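Long-range contacts in alpha-pyrone synthesis polyketide synthase-like Pks18 (Mycobacterium tuberculosis, PDB 1TED), which probably extends medium- and long-chain acyl-CoA starters with malonyl-CoA units to make tri- and tetraketide alpha-pyrones, as a homodimeric type III polyketide synthase: residues V248-F253 against G385-I390; D262-G267 against P379-E384. One frame throughout, in Å; residues are numbered along the deposited sequence.

Interaction 1 of 2, residues V248-F253 against G385-I390; sequences VVRSSF and GMLFDI
Val248 pairs with Asp389 through two backbone hydrogen bonds, Val248 N to Asp389 O at 2.8 Å and Asp389 N to Val248 O, where strands 247-256 and 382-390, antiparallel neighbours in the mixed sheet of the thiolase fold, meet. At the next, non-hydrogen-bonded pair, Val249 faces Phe388, while both its methyls lie near the sulfur of Met386 (Val249 CG1 to Met386 SD 4.0 Å), the Val249 and Met386 side chains crossing at about a right angle. A classic beta bulge sets Arg250 and Ser251 opposite the single residue Leu387: each N-H reaches Leu387 O weakly, whereas Leu387 N to Ser251 O is short at 2.6 Å. The Arg250 chain bends at chi3 (54°), which places NE; beyond it NH1 meets Asp389 OD1 on the syn side at 2.9 Å, close to the guanidinium plane but out of the carboxylate plane. Leu387 CD2 lies over one guanidinium face, offset toward the rim. Phe253 lays its ring over Gly385, whose CA sits 3.8 Å from the ring centroid in a CH-pi contact, and Phe253 N and O close the last backbone pair. The salt bridge ties the bulge residue Arg250 to Asp389 across the strands, and Thr371 OG1, hydrogen-bonded to the same OD1, carries the link on to strand 370-378.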
loop_
_atom_site.group_PDB
_atom_site.type_symbol
_atom_site.label_atom_id
_atom_site.label_comp_id
_atom_site.label_asym_id
_atom_site.label_seq_id
_atom_site.Cartn_x
_atom_site.Cartn_y
_atom_site.Cartn_z
ATOM N N VAL A 248 19.536 -14.477 5.377
ATOM C CA VAL A 248 18.589 -14.656 6.476
ATOM C C VAL A 248 18.117 -13.305 7.036
ATOM O O VAL A 248 18.935 -12.449 7.392
ATOM C CB VAL A 248 19.222 -15.476 7.641
ATOM C CG1 VAL A 248 18.199 -15.686 8.757
ATOM C CG2 VAL A 248 19.720 -16.812 7.134
ATOM N N VAL A 249 16.803 -13.107 7.095
ATOM C CA VAL A 249 16.260 -11.871 7.649
ATOM C C VAL A 249 16.046 -12.144 9.138
ATOM O O VAL A 249 15.008 -12.654 9.563
ATOM C CB VAL A 249 14.924 -11.464 6.963
ATOM C CG1 VAL A 249 14.420 -10.151 7.537
ATOM C CG2 VAL A 249 15.139 -11.303 5.460
ATOM N N ARG A 250 17.062 -11.802 9.918
ATOM C CA ARG A 250 17.074 -12.021 11.354
ATOM C C ARG A 250 16.143 -11.146 12.183
ATOM O O ARG A 250 15.483 -11.644 13.100
ATOM C CB ARG A 250 18.508 -11.872 11.862
ATOM C CG ARG A 250 19.497 -12.790 11.137
ATOM C CD ARG A 250 20.934 -12.518 11.548
ATOM N NE ARG A 250 21.095 -12.587 12.994
ATOM C CZ ARG A 250 22.258 -12.475 13.625
ATOM N NH1 ARG A 250 23.383 -12.291 12.938
ATOM N NH2 ARG A 250 22.293 -12.553 14.949
ATOM N N SER A 251 16.086 -9.854 11.873
ATOM C CA SER A 251 15.241 -8.944 12.638
ATOM C C SER A 251 14.972 -7.651 11.877
ATOM O O SER A 251 15.852 -7.139 11.186
ATOM C CB SER A 251 15.921 -8.630 13.981
ATOM O OG SER A 251 15.074 -7.890 14.843
ATOM N N SER A 252 13.756 -7.124 11.989
ATOM C CA SER A 252 13.420 -5.879 11.303
ATOM C C SER A 252 13.021 -4.819 12.330
ATOM O O SER A 252 12.655 -5.148 13.456
ATOM C CB SER A 252 12.305 -6.112 10.278
ATOM O OG SER A 252 11.095 -6.488 10.900
ATOM N N PHE A 253 13.100 -3.549 11.951
ATOM C CA PHE A 253 12.779 -2.462 12.878
ATOM C C PHE A 253 12.282 -1.206 12.167
ATOM O O PHE A 253 12.608 -0.964 11.007
ATOM C CB PHE A 253 14.023 -2.115 13.712
ATOM C CG PHE A 253 15.204 -1.645 12.886
ATOM C CD1 PHE A 253 15.328 -0.305 12.515
ATOM C CD2 PHE A 253 16.170 -2.552 12.444
ATOM C CE1 PHE A 253 16.394 0.123 11.719
ATOM C CE2 PHE A 253 17.239 -2.134 11.644
ATOM C CZ PHE A 253 17.352 -0.795 11.281
ATOM N N GLY A 385 14.565 -0.659 8.533
ATOM C CA GLY A 385 15.719 -1.505 8.298
ATOM C C GLY A 385 15.605 -2.936 8.786
ATOM O O GLY A 385 14.532 -3.384 9.211
ATOM N N MET A 386 16.726 -3.654 8.726
ATOM C CA MET A 386 16.766 -5.047 9.147
ATOM C C MET A 386 18.178 -5.505 9.479
ATOM O O MET A 386 19.153 -4.933 8.991
ATOM C CB MET A 386 16.220 -5.945 8.024
ATOM C CG MET A 386 17.200 -6.165 6.860
ATOM S SD MET A 386 16.711 -7.469 5.675
ATOM C CE MET A 386 17.532 -6.962 4.204
ATOM N N LEU A 387 18.277 -6.525 10.326
ATOM C CA LEU A 387 19.552 -7.143 10.672
ATOM C C LEU A 387 19.529 -8.392 9.791
ATOM O O LEU A 387 18.490 -9.041 9.687
ATOM C CB LEU A 387 19.605 -7.564 12.151
ATOM C CG LEU A 387 20.820 -8.434 12.544
ATOM C CD1 LEU A 387 22.110 -7.630 12.405
ATOM C CD2 LEU A 387 20.685 -8.925 13.977
ATOM N N PHE A 388 20.643 -8.731 9.150
ATOM C CA PHE A 388 20.647 -9.900 8.286
ATOM C C PHE A 388 21.969 -10.650 8.230
ATOM O O PHE A 388 23.012 -10.134 8.629
ATOM C CB PHE A 388 20.220 -9.489 6.868
ATOM C CG PHE A 388 21.201 -8.585 6.171
ATOM C CD1 PHE A 388 22.301 -9.113 5.498
ATOM C CD2 PHE A 388 21.035 -7.202 6.200
ATOM C CE1 PHE A 388 23.225 -8.273 4.859
ATOM C CE2 PHE A 388 21.951 -6.355 5.566
ATOM C CZ PHE A 388 23.047 -6.893 4.895
ATOM N N ASP A 389 21.901 -11.880 7.731
ATOM C CA ASP A 389 23.062 -12.753 7.573
ATOM C C ASP A 389 23.181 -13.248 6.123
ATOM O O ASP A 389 22.199 -13.697 5.535
ATOM C CB ASP A 389 22.937 -13.979 8.488
ATOM C CG ASP A 389 23.545 -13.760 9.861
ATOM O OD1 ASP A 389 23.993 -12.631 10.159
ATOM O OD2 ASP A 389 23.573 -14.730 10.647
ATOM N N ILE A 390 24.373 -13.139 5.544
ATOM C CA ILE A 390 24.608 -13.642 4.194
ATOM C C ILE A 390 25.508 -14.870 4.354
ATOM O O ILE A 390 26.622 -14.782 4.886
ATOM C CB ILE A 390 25.334 -12.621 3.282
ATOM C CG1 ILE A 390 24.473 -11.372 3.067
ATOM C CG2 ILE A 390 25.619 -13.263 1.917
ATOM C CD1 ILE A 390 25.178 -10.291 2.251
#

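Interaction 2 of 2, residues D262-G267 against P379-E384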
loop_
_atom_site.group_PDB
_atom_site.type_symbol
_atom_site.label_atom_id
_atom_site.label_comp_id
_atom_site.label_asym_id
_atom_site.label_seq_id
_atom_site.Cartn_x
_atom_site.Cartn_y
_atom_site.Cartn_z
ATOM N N ASP A 262 8.468 17.107 8.407
ATOM C CA ASP A 262 8.830 17.883 7.228
ATOM C C ASP A 262 10.058 17.348 6.524
ATOM O O ASP A 262 10.513 17.937 5.544
ATOM C CB ASP A 262 9.080 19.340 7.627
ATOM C CG ASP A 262 10.410 19.528 8.343
ATOM O OD1 ASP A 262 10.807 18.638 9.123
ATOM O OD2 ASP A 262 11.058 20.571 8.130
ATOM N N GLY A 263 10.591 16.237 7.017
ATOM C CA GLY A 263 11.793 15.669 6.424
ATOM C C GLY A 263 11.666 15.161 4.998
ATOM O O GLY A 263 12.408 15.599 4.114
ATOM N N ILE A 264 10.746 14.222 4.777
ATOM C CA ILE A 264 10.518 13.648 3.451
ATOM C C ILE A 264 9.040 13.792 3.114
ATOM O O ILE A 264 8.192 13.116 3.700
ATOM C CB ILE A 264 10.906 12.140 3.407
ATOM C CG1 ILE A 264 12.396 11.980 3.706
ATOM C CG2 ILE A 264 10.553 11.542 2.034
ATOM C CD1 ILE A 264 12.849 10.546 3.915
ATOM N N VAL A 265 8.733 14.681 2.179
ATOM C CA VAL A 265 7.356 14.914 1.795
ATOM C C VAL A 265 7.072 14.462 0.373
ATOM O O VAL A 265 7.746 14.868 -0.572
ATOM C CB VAL A 265 7.001 16.403 1.944
ATOM C CG1 VAL A 265 5.613 16.673 1.417
ATOM C CG2 VAL A 265 7.075 16.795 3.394
ATOM N N LEU A 266 6.062 13.610 0.232
ATOM C CA LEU A 266 5.673 13.104 -1.076
ATOM C C LEU A 266 4.289 13.637 -1.405
ATOM O O LEU A 266 3.431 13.738 -0.532
ATOM C CB LEU A 266 5.659 11.570 -1.082
ATOM C CG LEU A 266 6.966 10.907 -0.639
ATOM C CD1 LEU A 266 6.839 9.384 -0.775
ATOM C CD2 LEU A 266 8.117 11.434 -1.481
ATOM N N GLY A 267 4.075 13.985 -2.665
ATOM C CA GLY A 267 2.785 14.516 -3.052
ATOM C C GLY A 267 2.502 14.300 -4.519
ATOM O O GLY A 267 3.387 13.909 -5.278
ATOM N N PRO A 379 8.941 8.546 4.580
ATOM C CA PRO A 379 8.277 9.783 5.001
ATOM C C PRO A 379 7.888 9.792 6.473
ATOM O O PRO A 379 7.792 8.746 7.115
ATOM C CB PRO A 379 7.081 9.882 4.052
ATOM C CG PRO A 379 6.880 8.468 3.572
ATOM C CD PRO A 379 8.270 7.959 3.408
ATOM N N GLY A 380 7.676 10.999 6.994
ATOM C CA GLY A 380 7.340 11.199 8.397
ATOM C C GLY A 380 8.681 11.122 9.077
ATOM O O GLY A 380 8.908 11.576 10.202
ATOM N N VAL A 381 9.587 10.582 8.270
ATOM C CA VAL A 381 10.957 10.276 8.596
ATOM C C VAL A 381 10.879 9.172 9.610
ATOM O O VAL A 381 10.706 9.373 10.816
ATOM C CB VAL A 381 11.761 11.452 9.109
ATOM C CG1 VAL A 381 13.157 10.961 9.439
ATOM C CG2 VAL A 381 11.877 12.517 8.026
ATOM N N THR A 382 10.955 7.977 9.046
ATOM C CA THR A 382 10.905 6.728 9.764
ATOM C C THR A 382 12.164 6.014 9.329
ATOM O O THR A 382 12.504 6.032 8.146
ATOM C CB THR A 382 9.696 5.893 9.296
ATOM O OG1 THR A 382 8.502 6.673 9.433
ATOM C CG2 THR A 382 9.580 4.595 10.098
ATOM N N VAL A 383 12.873 5.414 10.276
ATOM C CA VAL A 383 14.057 4.662 9.922
ATOM C C VAL A 383 13.534 3.252 9.741
ATOM O O VAL A 383 12.939 2.671 10.657
ATOM C CB VAL A 383 15.117 4.657 11.028
ATOM C CG1 VAL A 383 16.314 3.841 10.558
ATOM C CG2 VAL A 383 15.536 6.093 11.370
ATOM N N GLU A 384 13.745 2.711 8.548
ATOM C CA GLU A 384 13.275 1.381 8.221
ATOM C C GLU A 384 14.502 0.527 7.939
ATOM O O GLU A 384 15.387 0.939 7.199
ATOM C CB GLU A 384 12.377 1.473 6.986
ATOM C CG GLU A 384 11.165 0.582 7.023
ATOM C CD GLU A 384 10.147 1.027 8.048
ATOM O OE1 GLU A 384 9.360 1.953 7.753
ATOM O OE2 GLU A 384 10.143 0.444 9.155
HETATM O O HOH W 1 8.625 13.277 6.587
#
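Val381 presses its CG2 methyl onto Gly263, 3.5 Å from CA, and the same methyl lies 3.8 Å from Ile264 N. Its chi1 of 179° sets CG1 anti to the backbone N, with CG2 beside that N. Gly263 has no CB, and the methyl takes the approach a side chain would fill. Beside this, the CA and CB side of Pro379 lies against Ile264: Pro379 CB comes to 3.4 Å from Ile264 O, and Ile264 CB lies 3.9 Å from Pro379 CA, edged by a CA-H...O contact. On the looser side, a water accepts from Ile264 N at 2.9 Å and lies near Gly380 N too, though that second distance is too short to trust. Leu266 gives only a loose touch, CD1 to Pro379 CG at 4.4 Å, and also meets the bound myristic acid. Thr382 OG1 hydrogen-bonds Pro379 O at 3.2 Å, at a G1 beta bulge formed by Val381 and Thr382. Strand 272-277 pairs with strand 264-269, Phe377 of strand 370-378 touches Ile264, and Ala148 of the second subunit packs on both Leu266 and Pro379, so the contact sets a two-stranded hairpin against the loop joining strands 370-378 and 382-390, at the dimer interface.

Interactions 1 and 2 have centres 22 Å apart and share strand 382-390, interaction 1 on its later part and interaction 2 at its start and the preceding loop. Along the chain the order is 248-253, 262-267, 379-384, 385-390, so interaction 2 falls within the span bracketed by interaction 1. They touch where Phe253 CE1 packs on Val383 CG1 at 3.9 Å. Interaction 1 belongs to the large mixed sheet of the thiolase fold, whereas interaction 2 brings the separate hairpin of strands 264-269 and 272-277 against the loop before strand 382-390. On that hairpin, the Ile264 side chain lies about 6 Å from that of Cys175, the likely nucleophile, and Leu266 borders the bound myristic acid.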